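Local coordinates for probable N-acetyl-gamma-glutamyl-phosphate reductase, chloroplastic (Arabidopsis thaliana, PDB 1XYG), which probably catalyses the NADPH-dependent reduction of N-acetylglutamyl phosphate to N-acetylglutamate semialdehyde, the third step from glutamate towards arginine in the plastid, at residues F311-R314 against A319-I322; E283-V288 against P347-L352; F115-I120 against I228-S233; G162-T167 against A190-S195. All blocks are in the same frame, centred on the assembly; numbering follows the deposited sequence.

Contact 1 of 4, residues F311-R314 against A319-I322; sequences FPDR and AIII
Ala319, near the start of strand 318-325, faces the end of the first strand: its methyl CB lies 3.7 Å from Phe311 O. Its carbonyl O takes one hydrogen of a water whose other hydrogen goes to Asp313 OD2. Asp313 reaches back because CG stands anti to its backbone N (chi1 -170°); the same OD2 also bonds Ser243 OG of the second subunit, and OD1 accepts Ile315 N in the connecting loop. Ile320 comes next and carries the backbone pairing. Its N gives a nearly straight bond to Phe311 O (2.7 Å, 170°), and its O receives Phe311 N, also at 2.7 Å. Phe311 and Ile320 thus form a hydrogen-bonded antiparallel pair of the beta hairpin of strands 306-312 and 318-325, neighbours in the mixed sheet of the dimerisation domain; Pro312 and Ala319 form a non-hydrogen-bonded one. The Ile320 side chain crosses that of Asp313 at about a right angle, with CG1 3.6 Å from OD2, and Ile320 O also lies in the plane of the Phe311 ring, at its CD1 edge. Ile321 turns away towards Pro171, Leu172 and Leu175 of helix 163-177. Ile322 then brings CD1 to within 3.6 Å of Phe311 CE1.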
loop_
_atom_site.group_PDB
_atom_site.type_symbol
_atom_site.label_atom_id
_atom_site.label_comp_id
_atom_site.label_asym_id
_atom_site.label_seq_id
_atom_site.Cartn_x
_atom_site.Cartn_y
_atom_site.Cartn_z
ATOM N N PHE A 311 14.133 -4.044 25.364
ATOM C CA PHE A 311 12.955 -4.120 26.219
ATOM C C PHE A 311 13.001 -5.386 27.048
ATOM O O PHE A 311 13.624 -6.374 26.657
ATOM C CB PHE A 311 11.663 -4.185 25.406
ATOM C CG PHE A 311 11.547 -3.150 24.344
ATOM C CD1 PHE A 311 12.284 -3.253 23.169
ATOM C CD2 PHE A 311 10.690 -2.065 24.512
ATOM C CE1 PHE A 311 12.173 -2.291 22.173
ATOM C CE2 PHE A 311 10.570 -1.093 23.521
ATOM C CZ PHE A 311 11.314 -1.207 22.349
ATOM N N PRO A 312 12.328 -5.375 28.209
ATOM C CA PRO A 312 12.324 -6.573 29.041
ATOM C C PRO A 312 11.292 -7.532 28.447
ATOM O O PRO A 312 10.295 -7.104 27.863
ATOM C CB PRO A 312 11.898 -6.037 30.406
ATOM C CG PRO A 312 10.901 -4.989 30.025
ATOM C CD PRO A 312 11.588 -4.281 28.862
ATOM N N ASP A 313 11.549 -8.824 28.557
ATOM C CA ASP A 313 10.597 -9.803 28.060
ATOM C C ASP A 313 9.717 -10.138 29.260
ATOM O O ASP A 313 10.163 -10.045 30.404
ATOM C CB ASP A 313 11.317 -11.066 27.568
ATOM C CG ASP A 313 10.390 -12.011 26.823
ATOM O OD1 ASP A 313 9.459 -12.565 27.447
ATOM O OD2 ASP A 313 10.580 -12.195 25.602
ATOM N N ARG A 314 8.468 -10.509 29.009
ATOM C CA ARG A 314 7.568 -10.863 30.099
ATOM C C ARG A 314 8.133 -12.073 30.845
ATOM O O ARG A 314 7.965 -12.209 32.053
ATOM C CB ARG A 314 6.183 -11.183 29.551
ATOM C CG ARG A 314 5.225 -11.748 30.573
ATOM C CD ARG A 314 3.839 -11.887 29.976
ATOM N NE ARG A 314 2.901 -12.496 30.911
ATOM C CZ ARG A 314 2.502 -11.933 32.046
ATOM N NH1 ARG A 314 2.964 -10.738 32.394
ATOM N NH2 ARG A 314 1.620 -12.558 32.819
ATOM N N ALA A 319 15.090 -10.859 27.342
ATOM C CA ALA A 319 15.018 -9.489 26.866
ATOM C C ALA A 319 14.633 -9.484 25.387
ATOM O O ALA A 319 14.769 -10.490 24.685
ATOM C CB ALA A 319 16.362 -8.790 27.069
ATOM N N ILE A 320 14.145 -8.346 24.919
ATOM C CA ILE A 320 13.747 -8.201 23.528
ATOM C C ILE A 320 14.488 -7.033 22.889
ATOM O O ILE A 320 14.494 -5.916 23.415
ATOM C CB ILE A 320 12.233 -7.950 23.406
ATOM C CG1 ILE A 320 11.467 -9.111 24.052
ATOM C CG2 ILE A 320 11.840 -7.811 21.922
ATOM C CD1 ILE A 320 9.976 -8.940 24.057
ATOM N N ILE A 321 15.111 -7.303 21.750
ATOM C CA ILE A 321 15.854 -6.283 21.031
ATOM C C ILE A 321 15.240 -6.055 19.653
ATOM O O ILE A 321 15.002 -7.003 18.906
ATOM C CB ILE A 321 17.323 -6.705 20.859
ATOM C CG1 ILE A 321 17.974 -6.870 22.234
ATOM C CG2 ILE A 321 18.062 -5.684 20.012
ATOM C CD1 ILE A 321 19.244 -7.656 22.201
ATOM N N ILE A 322 14.962 -4.798 19.336
ATOM C CA ILE A 322 14.406 -4.439 18.042
ATOM C C ILE A 322 15.480 -3.650 17.310
ATOM O O ILE A 322 16.053 -2.712 17.864
ATOM C CB ILE A 322 13.140 -3.574 18.194
ATOM C CG1 ILE A 322 12.063 -4.376 18.935
ATOM C CG2 ILE A 322 12.622 -3.151 16.831
ATOM C CD1 ILE A 322 10.767 -3.624 19.174
HETATM O O HOH W 1 13.059 -12.810 24.762
#

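Contact 2 of 4, residues E283-V288 against P347-L352; sequences EEFVKV and PETTGL
Phe285 pushes its ring between Thr349 and Leu352, and most of the direct contact between the two segments is made at the far end of that ring. CB leaves the backbone with CG anti to the carbonyl carbon (chi1 -57°), which sends the ring out towards 347-352; CB, CG and the two CD atoms meet nothing of that loop. Contact begins one atom further out. CE1 of Phe285 has the carbonyl O of Leu352 at 3.2 Å, lying near the ring plane, so the oxygen faces the weakly positive C-H edge of the aromatic. CE2 of Phe285, on the other side of CZ, reaches the methyl CG2 of Thr349 at 3.7 Å. CZ of Phe285, the tip, meets Leu352 O at 3.5 Å and Leu352 CB at 3.7 Å, with Thr349 CG2 at 3.8 Å. One face is covered from within its own segment, where Glu284 CG sits over the ring centre. Glu284 CG also lies 3.9 Å from Thr349 CG2, so this methyl is shared by ring and glutamate stem; beyond a bend at chi2, OE2 of Glu284 bonds Tyr305 OH.

The loop has two consecutive beta turns, type I from Pro347 to Thr350 and type II from Thr349 to Leu352. Pro347 O accepts both N and OG1 of Thr350. Glu283 and Glu348 both form salt bridges with Arg149. The contact packs the lead-in to strand 286-288 against the loop following helix 329-343, with Gln338 of that helix and Glu146 of helix 145-153 also touching Phe285.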
loop_
_atom_site.group_PDB
_atom_site.type_symbol
_atom_site.label_atom_id
_atom_site.label_comp_id
_atom_site.label_asym_id
_atom_site.label_seq_id
_atom_site.Cartn_x
_atom_site.Cartn_y
_atom_site.Cartn_z
ATOM N N GLU A 283 28.825 6.658 17.177
ATOM C CA GLU A 283 28.567 6.138 15.842
ATOM C C GLU A 283 27.442 6.896 15.170
ATOM O O GLU A 283 26.325 6.958 15.682
ATOM C CB GLU A 283 28.228 4.652 15.922
ATOM C CG GLU A 283 29.402 3.808 16.386
ATOM C CD GLU A 283 30.503 3.689 15.340
ATOM O OE1 GLU A 283 30.399 4.330 14.274
ATOM O OE2 GLU A 283 31.478 2.942 15.587
ATOM N N GLU A 284 27.749 7.478 14.018
ATOM C CA GLU A 284 26.771 8.236 13.251
ATOM C C GLU A 284 25.560 7.401 12.816
ATOM O O GLU A 284 24.414 7.799 13.015
ATOM C CB GLU A 284 27.439 8.831 12.004
ATOM C CG GLU A 284 26.484 9.516 11.025
ATOM C CD GLU A 284 25.756 10.709 11.634
ATOM O OE1 GLU A 284 26.177 11.185 12.707
ATOM O OE2 GLU A 284 24.766 11.178 11.036
ATOM N N PHE A 285 25.822 6.230 12.247
ATOM C CA PHE A 285 24.755 5.390 11.720
ATOM C C PHE A 285 24.022 4.401 12.609
ATOM O O PHE A 285 23.042 3.798 12.177
ATOM C CB PHE A 285 25.282 4.685 10.485
ATOM C CG PHE A 285 25.775 5.640 9.444
ATOM C CD1 PHE A 285 24.888 6.534 8.840
ATOM C CD2 PHE A 285 27.125 5.691 9.106
ATOM C CE1 PHE A 285 25.339 7.469 7.911
ATOM C CE2 PHE A 285 27.589 6.622 8.178
ATOM C CZ PHE A 285 26.696 7.511 7.581
ATOM N N VAL A 286 24.474 4.225 13.840
ATOM C CA VAL A 286 23.803 3.307 14.741
ATOM C C VAL A 286 23.305 4.091 15.949
ATOM O O VAL A 286 24.088 4.580 16.754
ATOM C CB VAL A 286 24.761 2.182 15.191
ATOM C CG1 VAL A 286 24.007 1.147 16.027
ATOM C CG2 VAL A 286 25.406 1.541 13.969
ATOM N N LYS A 287 21.989 4.215 16.063
ATOM C CA LYS A 287 21.382 4.948 17.163
ATOM C C LYS A 287 20.700 4.013 18.154
ATOM O O LYS A 287 19.888 3.166 17.773
ATOM C CB LYS A 287 20.339 5.943 16.632
ATOM C CG LYS A 287 20.831 6.894 15.537
ATOM C CD LYS A 287 22.055 7.692 15.985
ATOM C CE LYS A 287 22.441 8.749 14.958
ATOM N NZ LYS A 287 23.785 9.325 15.255
ATOM N N VAL A 288 21.041 4.166 19.426
ATOM C CA VAL A 288 20.422 3.372 20.481
ATOM C C VAL A 288 19.366 4.283 21.120
ATOM O O VAL A 288 19.697 5.320 21.692
ATOM C CB VAL A 288 21.455 2.951 21.540
ATOM C CG1 VAL A 288 20.757 2.226 22.682
ATOM C CG2 VAL A 288 22.504 2.059 20.905
ATOM N N PRO A 347 36.477 10.188 4.440
ATOM C CA PRO A 347 35.654 10.152 5.651
ATOM C C PRO A 347 34.530 9.132 5.472
ATOM O O PRO A 347 33.881 9.097 4.430
ATOM C CB PRO A 347 35.139 11.587 5.763
ATOM C CG PRO A 347 36.223 12.388 5.088
ATOM C CD PRO A 347 36.541 11.549 3.882
ATOM N N GLU A 348 34.317 8.313 6.495
ATOM C CA GLU A 348 33.307 7.266 6.465
ATOM C C GLU A 348 31.888 7.690 6.059
ATOM O O GLU A 348 31.212 6.976 5.312
ATOM C CB GLU A 348 33.263 6.576 7.823
ATOM C CG GLU A 348 32.404 5.358 7.841
ATOM C CD GLU A 348 32.662 4.531 9.061
ATOM O OE1 GLU A 348 33.851 4.326 9.383
ATOM O OE2 GLU A 348 31.684 4.078 9.693
ATOM N N THR A 349 31.447 8.850 6.538
ATOM C CA THR A 349 30.100 9.339 6.249
ATOM C C THR A 349 29.964 10.083 4.926
ATOM O O THR A 349 28.876 10.562 4.584
ATOM C CB THR A 349 29.609 10.292 7.347
ATOM O OG1 THR A 349 30.427 11.466 7.339
ATOM C CG2 THR A 349 29.665 9.618 8.719
ATOM N N THR A 350 31.053 10.188 4.176
ATOM C CA THR A 350 30.997 10.906 2.908
ATOM C C THR A 350 29.888 10.408 1.984
ATOM O O THR A 350 29.824 9.222 1.641
ATOM C CB THR A 350 32.333 10.833 2.139
ATOM O OG1 THR A 350 33.362 11.476 2.898
ATOM C CG2 THR A 350 32.198 11.541 0.799
ATOM N N GLY A 351 29.023 11.333 1.578
ATOM C CA GLY A 351 27.926 11.002 0.690
ATOM C C GLY A 351 26.917 10.020 1.265
ATOM O O GLY A 351 26.189 9.364 0.517
ATOM N N LEU A 352 26.863 9.915 2.591
ATOM C CA LEU A 352 25.933 8.999 3.243
ATOM C C LEU A 352 25.104 9.674 4.325
ATOM O O LEU A 352 24.574 9.004 5.202
ATOM C CB LEU A 352 26.695 7.829 3.869
ATOM C CG LEU A 352 27.276 6.768 2.932
ATOM C CD1 LEU A 352 28.217 5.865 3.725
ATOM C CD2 LEU A 352 26.132 5.959 2.279
#

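Contact 3 of 4, residues F115-I120 against I228-S233; sequences FRLRNI and IEQGLS
Gln230 uses both ends of its amide on the backbone of the 115-120 loop. NE2 of Gln230 donates to Arg116 O (3.1 Å, 154°), and OE1 accepts from Arg118 N at 3.0 Å (162°). The carboxamide thus spans Leu117, satisfying a carbonyl on one side of it and an N-H on the other, and the pair of bonds fixes the amide's rotation. A water also lies between Gln230 OE1 and Asn119 N, though its approach to OE1 is rather short and that bond is less certain. Gln230 gets this far by being fully extended, CG trans to N (chi1 177°). Leu117 CD2 approaches OE1 of Gln230 to 3.8 Å, whereas Arg118 lays CG 3.9 Å from Gln230 NE2; its poorly ordered guanidinium is modelled in a salt bridge with Asp234. Asn119 OD1 caps the next helix at Glu122 N.

Arg116 turns its side chain elsewhere, to Asn160 O and Glu227; the side chains of Arg116 and Cys163, the probable catalytic cysteine, lie about 7 Å apart. The arrangement is a side-chain amide mimicking backbone pairing, here between a loop of the Rossmann-type nucleotide-binding domain and helix 224-236 of the dimerisation domain.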
loop_
_atom_site.group_PDB
_atom_site.type_symbol
_atom_site.label_atom_id
_atom_site.label_comp_id
_atom_site.label_asym_id
_atom_site.label_seq_id
_atom_site.Cartn_x
_atom_site.Cartn_y
_atom_site.Cartn_z
ATOM N N PHE A 115 31.443 -14.199 -0.864
ATOM C CA PHE A 115 32.706 -14.107 -0.124
ATOM C C PHE A 115 32.514 -13.843 1.369
ATOM O O PHE A 115 33.475 -13.555 2.080
ATOM C CB PHE A 115 33.593 -13.003 -0.717
ATOM C CG PHE A 115 34.309 -13.399 -1.980
ATOM C CD1 PHE A 115 35.395 -14.264 -1.934
ATOM C CD2 PHE A 115 33.897 -12.900 -3.214
ATOM C CE1 PHE A 115 36.066 -14.630 -3.094
ATOM C CE2 PHE A 115 34.556 -13.258 -4.383
ATOM C CZ PHE A 115 35.646 -14.126 -4.325
ATOM N N ARG A 116 31.278 -13.947 1.843
ATOM C CA ARG A 116 30.981 -13.690 3.250
ATOM C C ARG A 116 31.400 -14.829 4.182
ATOM O O ARG A 116 31.924 -14.587 5.267
ATOM C CB ARG A 116 29.484 -13.408 3.435
ATOM C CG ARG A 116 28.952 -12.180 2.675
ATOM C CD ARG A 116 27.450 -11.965 2.936
ATOM N NE ARG A 116 26.872 -10.992 2.011
ATOM C CZ ARG A 116 25.586 -10.952 1.679
ATOM N NH1 ARG A 116 24.735 -11.830 2.204
ATOM N NH2 ARG A 116 25.155 -10.063 0.797
ATOM N N LEU A 117 31.173 -16.067 3.765
ATOM C CA LEU A 117 31.518 -17.210 4.602
ATOM C C LEU A 117 32.992 -17.606 4.460
ATOM O O LEU A 117 33.479 -17.801 3.348
ATOM C CB LEU A 117 30.622 -18.401 4.247
ATOM C CG LEU A 117 29.111 -18.197 4.436
ATOM C CD1 LEU A 117 28.386 -19.364 3.805
ATOM C CD2 LEU A 117 28.743 -18.096 5.907
ATOM N N ARG A 118 33.711 -17.719 5.574
ATOM C CA ARG A 118 35.125 -18.099 5.500
ATOM C C ARG A 118 35.298 -19.609 5.365
ATOM O O ARG A 118 36.265 -20.080 4.775
ATOM C CB ARG A 118 35.880 -17.616 6.734
ATOM C CG ARG A 118 35.685 -16.156 7.105
ATOM C CD ARG A 118 36.254 -15.900 8.489
ATOM N NE ARG A 118 35.739 -16.906 9.405
ATOM C CZ ARG A 118 36.009 -16.978 10.703
ATOM N NH1 ARG A 118 36.808 -16.094 11.286
ATOM N NH2 ARG A 118 35.467 -17.946 11.426
ATOM N N ASN A 119 34.360 -20.366 5.920
ATOM C CA ASN A 119 34.427 -21.815 5.830
ATOM C C ASN A 119 33.919 -22.283 4.472
ATOM O O ASN A 119 32.732 -22.172 4.177
ATOM C CB ASN A 119 33.604 -22.458 6.943
ATOM C CG ASN A 119 33.783 -23.942 6.984
ATOM O OD1 ASN A 119 33.546 -24.634 5.992
ATOM N ND2 ASN A 119 34.223 -24.450 8.124
ATOM N N ILE A 120 34.828 -22.813 3.659
ATOM C CA ILE A 120 34.515 -23.285 2.314
ATOM C C ILE A 120 33.410 -24.339 2.241
ATOM O O ILE A 120 32.476 -24.218 1.444
ATOM C CB ILE A 120 35.796 -23.821 1.647
ATOM C CG1 ILE A 120 36.855 -22.713 1.644
ATOM C CG2 ILE A 120 35.521 -24.292 0.225
ATOM C CD1 ILE A 120 36.398 -21.417 0.984
ATOM N N ILE A 228 24.910 -15.253 9.802
ATOM C CA ILE A 228 24.561 -14.767 11.128
ATOM C C ILE A 228 25.350 -15.513 12.204
ATOM O O ILE A 228 25.959 -14.898 13.080
ATOM C CB ILE A 228 23.057 -14.964 11.405
ATOM C CG1 ILE A 228 22.231 -14.006 10.550
ATOM C CG2 ILE A 228 22.773 -14.774 12.891
ATOM C CD1 ILE A 228 20.768 -14.364 10.509
ATOM N N GLU A 229 25.330 -16.839 12.131
ATOM C CA GLU A 229 26.027 -17.663 13.111
ATOM C C GLU A 229 27.546 -17.472 13.087
ATOM O O GLU A 229 28.196 -17.530 14.132
ATOM C CB GLU A 229 25.665 -19.142 12.910
ATOM C CG GLU A 229 24.168 -19.416 12.973
ATOM C CD GLU A 229 23.842 -20.896 13.044
ATOM O OE1 GLU A 229 24.670 -21.705 12.571
ATOM O OE2 GLU A 229 22.754 -21.252 13.560
ATOM N N GLN A 230 28.109 -17.236 11.906
ATOM C CA GLN A 230 29.553 -17.023 11.792
ATOM C C GLN A 230 29.955 -15.805 12.625
ATOM O O GLN A 230 30.868 -15.872 13.446
ATOM C CB GLN A 230 29.958 -16.808 10.329
ATOM C CG GLN A 230 31.440 -16.515 10.143
ATOM C CD GLN A 230 31.827 -16.322 8.687
ATOM O OE1 GLN A 230 31.892 -17.278 7.914
ATOM N NE2 GLN A 230 32.081 -15.078 8.307
ATOM N N GLY A 231 29.262 -14.693 12.414
ATOM C CA GLY A 231 29.566 -13.486 13.165
ATOM C C GLY A 231 29.379 -13.649 14.662
ATOM O O GLY A 231 30.220 -13.212 15.446
ATOM N N LEU A 232 28.280 -14.275 15.070
ATOM C CA LEU A 232 28.017 -14.476 16.488
ATOM C C LEU A 232 28.994 -15.484 17.096
ATOM O O LEU A 232 29.473 -15.301 18.213
ATOM C CB LEU A 232 26.579 -14.948 16.707
ATOM C CG LEU A 232 25.478 -14.040 16.154
ATOM C CD1 LEU A 232 24.130 -14.531 16.674
ATOM C CD2 LEU A 232 25.721 -12.589 16.563
ATOM N N SER A 233 29.292 -16.548 16.361
ATOM C CA SER A 233 30.219 -17.559 16.858
ATOM C C SER A 233 31.603 -16.968 17.106
ATOM O O SER A 233 32.254 -17.295 18.099
ATOM C CB SER A 233 30.337 -18.725 15.871
ATOM O OG SER A 233 29.136 -19.469 15.808
HETATM O O HOH W 2 32.065 -19.770 8.040
#

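Contact 4 of 4, residues G162-T167 against A190-S195; sequences GCYPTT and AKSGVS
Tyr164 bridges the whole gap between helix and strand, bringing its ring against Ala190 and Ser192. The tight part runs along its CD1-CE1-OH side. CE1 of Tyr164 comes to 3.2 Å from Ala190 CB, a very close approach for two carbons, and CD1 follows at 3.5 Å. Further out, OH of Tyr164 lies 3.1 Å from Ser192 CB and CZ 3.6 Å from the same carbon, so the two residues whose side chains point towards the helix both press on this one ring. Here CG is anti to the carbonyl carbon (chi1 -77°), and the ring is carried from a flank of the helix onto the strand. Its hydroxyl is bonded to Tyr217 OH, and Phe244 meets the ring edge-to-face.

Helix 163-177 packs here on strand 187-193 of the mixed sheet in the dimerisation domain, as expected of the semialdehyde dehydrogenase family, with Cys163, the active-site residue inferred by similarity, in the first turn of the helix and Gly162 at its N-cap. The short axes of 163-167 and 190-193 come no closer than 10.0 Å, at 132° between their N-to-C directions.

Away from that ring the contact is loose. Cys163 is partly exposed, its SG 5.5 Å from Ser192 OG. OG1 of Thr166 donates to Gly162 O and OG1 of Thr167 to Tyr164 O; these hydroxyls also bond Gln335 and Ser257 respectively. Lys191 points off the other way, to Thr258 and to Asp189 of both its own chain and the second subunit.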
loop_
_atom_site.group_PDB
_atom_site.type_symbol
_atom_site.label_atom_id
_atom_site.label_comp_id
_atom_site.label_asym_id
_atom_site.label_seq_id
_atom_site.Cartn_x
_atom_site.Cartn_y
_atom_site.Cartn_z
ATOM N N GLY A 162 24.951 -9.141 4.391
ATOM C CA GLY A 162 23.589 -9.188 3.903
ATOM C C GLY A 162 22.775 -8.230 4.750
ATOM O O GLY A 162 23.263 -7.744 5.769
ATOM N N CYS A 163 21.541 -7.961 4.337
ATOM C CA CYS A 163 20.669 -7.046 5.058
ATOM C C CYS A 163 20.282 -7.551 6.454
ATOM O O CYS A 163 20.612 -6.918 7.463
ATOM C CB CYS A 163 19.422 -6.762 4.219
ATOM S SG CYS A 163 18.698 -8.227 3.478
ATOM N N TYR A 164 19.587 -8.683 6.519
ATOM C CA TYR A 164 19.181 -9.244 7.806
ATOM C C TYR A 164 20.346 -9.386 8.786
ATOM O O TYR A 164 20.254 -8.954 9.936
ATOM C CB TYR A 164 18.513 -10.609 7.605
ATOM C CG TYR A 164 17.086 -10.540 7.115
ATOM C CD1 TYR A 164 16.111 -9.847 7.838
ATOM C CD2 TYR A 164 16.688 -11.244 5.979
ATOM C CE1 TYR A 164 14.766 -9.869 7.448
ATOM C CE2 TYR A 164 15.349 -11.272 5.578
ATOM C CZ TYR A 164 14.392 -10.590 6.318
ATOM O OH TYR A 164 13.066 -10.669 5.944
ATOM N N PRO A 165 21.461 -10.001 8.345
ATOM C CA PRO A 165 22.625 -10.179 9.217
ATOM C C PRO A 165 23.107 -8.869 9.841
ATOM O O PRO A 165 23.564 -8.853 10.983
ATOM C CB PRO A 165 23.672 -10.787 8.280
ATOM C CG PRO A 165 22.851 -11.560 7.318
ATOM C CD PRO A 165 21.722 -10.580 7.018
ATOM N N THR A 166 23.009 -7.777 9.088
ATOM C CA THR A 166 23.437 -6.476 9.585
ATOM C C THR A 166 22.582 -6.033 10.776
ATOM O O THR A 166 23.111 -5.569 11.781
ATOM C CB THR A 166 23.362 -5.400 8.467
ATOM O OG1 THR A 166 24.320 -5.701 7.444
ATOM C CG2 THR A 166 23.647 -4.014 9.034
ATOM N N THR A 167 21.264 -6.184 10.660
ATOM C CA THR A 167 20.354 -5.789 11.736
ATOM C C THR A 167 20.510 -6.656 12.979
ATOM O O THR A 167 20.162 -6.235 14.079
ATOM C CB THR A 167 18.870 -5.901 11.319
ATOM O OG1 THR A 167 18.498 -7.286 11.246
ATOM C CG2 THR A 167 18.630 -5.227 9.972
ATOM N N ALA A 190 12.372 -11.853 11.893
ATOM C CA ALA A 190 12.631 -10.697 11.040
ATOM C C ALA A 190 11.597 -10.412 9.951
ATOM O O ALA A 190 10.888 -11.301 9.471
ATOM C CB ALA A 190 14.027 -10.824 10.413
ATOM N N LYS A 191 11.542 -9.146 9.561
ATOM C CA LYS A 191 10.606 -8.672 8.561
ATOM C C LYS A 191 11.343 -7.803 7.553
ATOM O O LYS A 191 12.253 -7.053 7.911
ATOM C CB LYS A 191 9.511 -7.843 9.228
ATOM C CG LYS A 191 8.720 -8.563 10.317
ATOM C CD LYS A 191 9.481 -8.687 11.634
ATOM C CE LYS A 191 8.556 -9.243 12.713
ATOM N NZ LYS A 191 9.178 -9.363 14.058
ATOM N N SER A 192 10.945 -7.895 6.294
ATOM C CA SER A 192 11.592 -7.109 5.256
ATOM C C SER A 192 10.656 -6.677 4.142
ATOM O O SER A 192 9.708 -7.381 3.801
ATOM C CB SER A 192 12.761 -7.901 4.647
ATOM O OG SER A 192 13.278 -7.269 3.480
ATOM N N GLY A 193 10.933 -5.499 3.589
ATOM C CA GLY A 193 10.154 -5.000 2.477
ATOM C C GLY A 193 10.490 -5.893 1.290
ATOM O O GLY A 193 11.568 -6.495 1.248
ATOM N N VAL A 194 9.590 -5.970 0.320
ATOM C CA VAL A 194 9.801 -6.832 -0.834
ATOM C C VAL A 194 10.929 -6.410 -1.790
ATOM O O VAL A 194 11.325 -7.186 -2.664
ATOM C CB VAL A 194 8.471 -7.006 -1.605
ATOM C CG1 VAL A 194 8.043 -5.680 -2.190
ATOM C CG2 VAL A 194 8.610 -8.070 -2.687
ATOM N N SER A 195 11.466 -5.201 -1.623
ATOM C CA SER A 195 12.549 -4.748 -2.501
ATOM C C SER A 195 13.761 -5.671 -2.353
ATOM O O SER A 195 14.586 -5.780 -3.260
ATOM C CB SER A 195 12.951 -3.303 -2.176
ATOM O OG SER A 195 13.504 -3.186 -0.880
#

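How the contacts relate
Contacts 1, 2 and 4 all reach the mixed sheet of the dimerisation domain: strand 286-288 of contact 2 is the neighbour of strand 306-312 in contact 1, while contact 4 puts a helix on strand 187-193. Their centres are 19 to 26 Å apart and none of the three touches another. Contact 3 does touch contact 4, with Arg116 CZ 3.3 Å from Gly162 N and Ile228 packed on Pro165; their centres lie about 17 Å apart. This places the interdomain contact 3 beside Cys163, the probable catalytic residue within contact 4. Contact 1 is tied to contact 3 across subunits, through Arg314 and Glu229 of the second subunit.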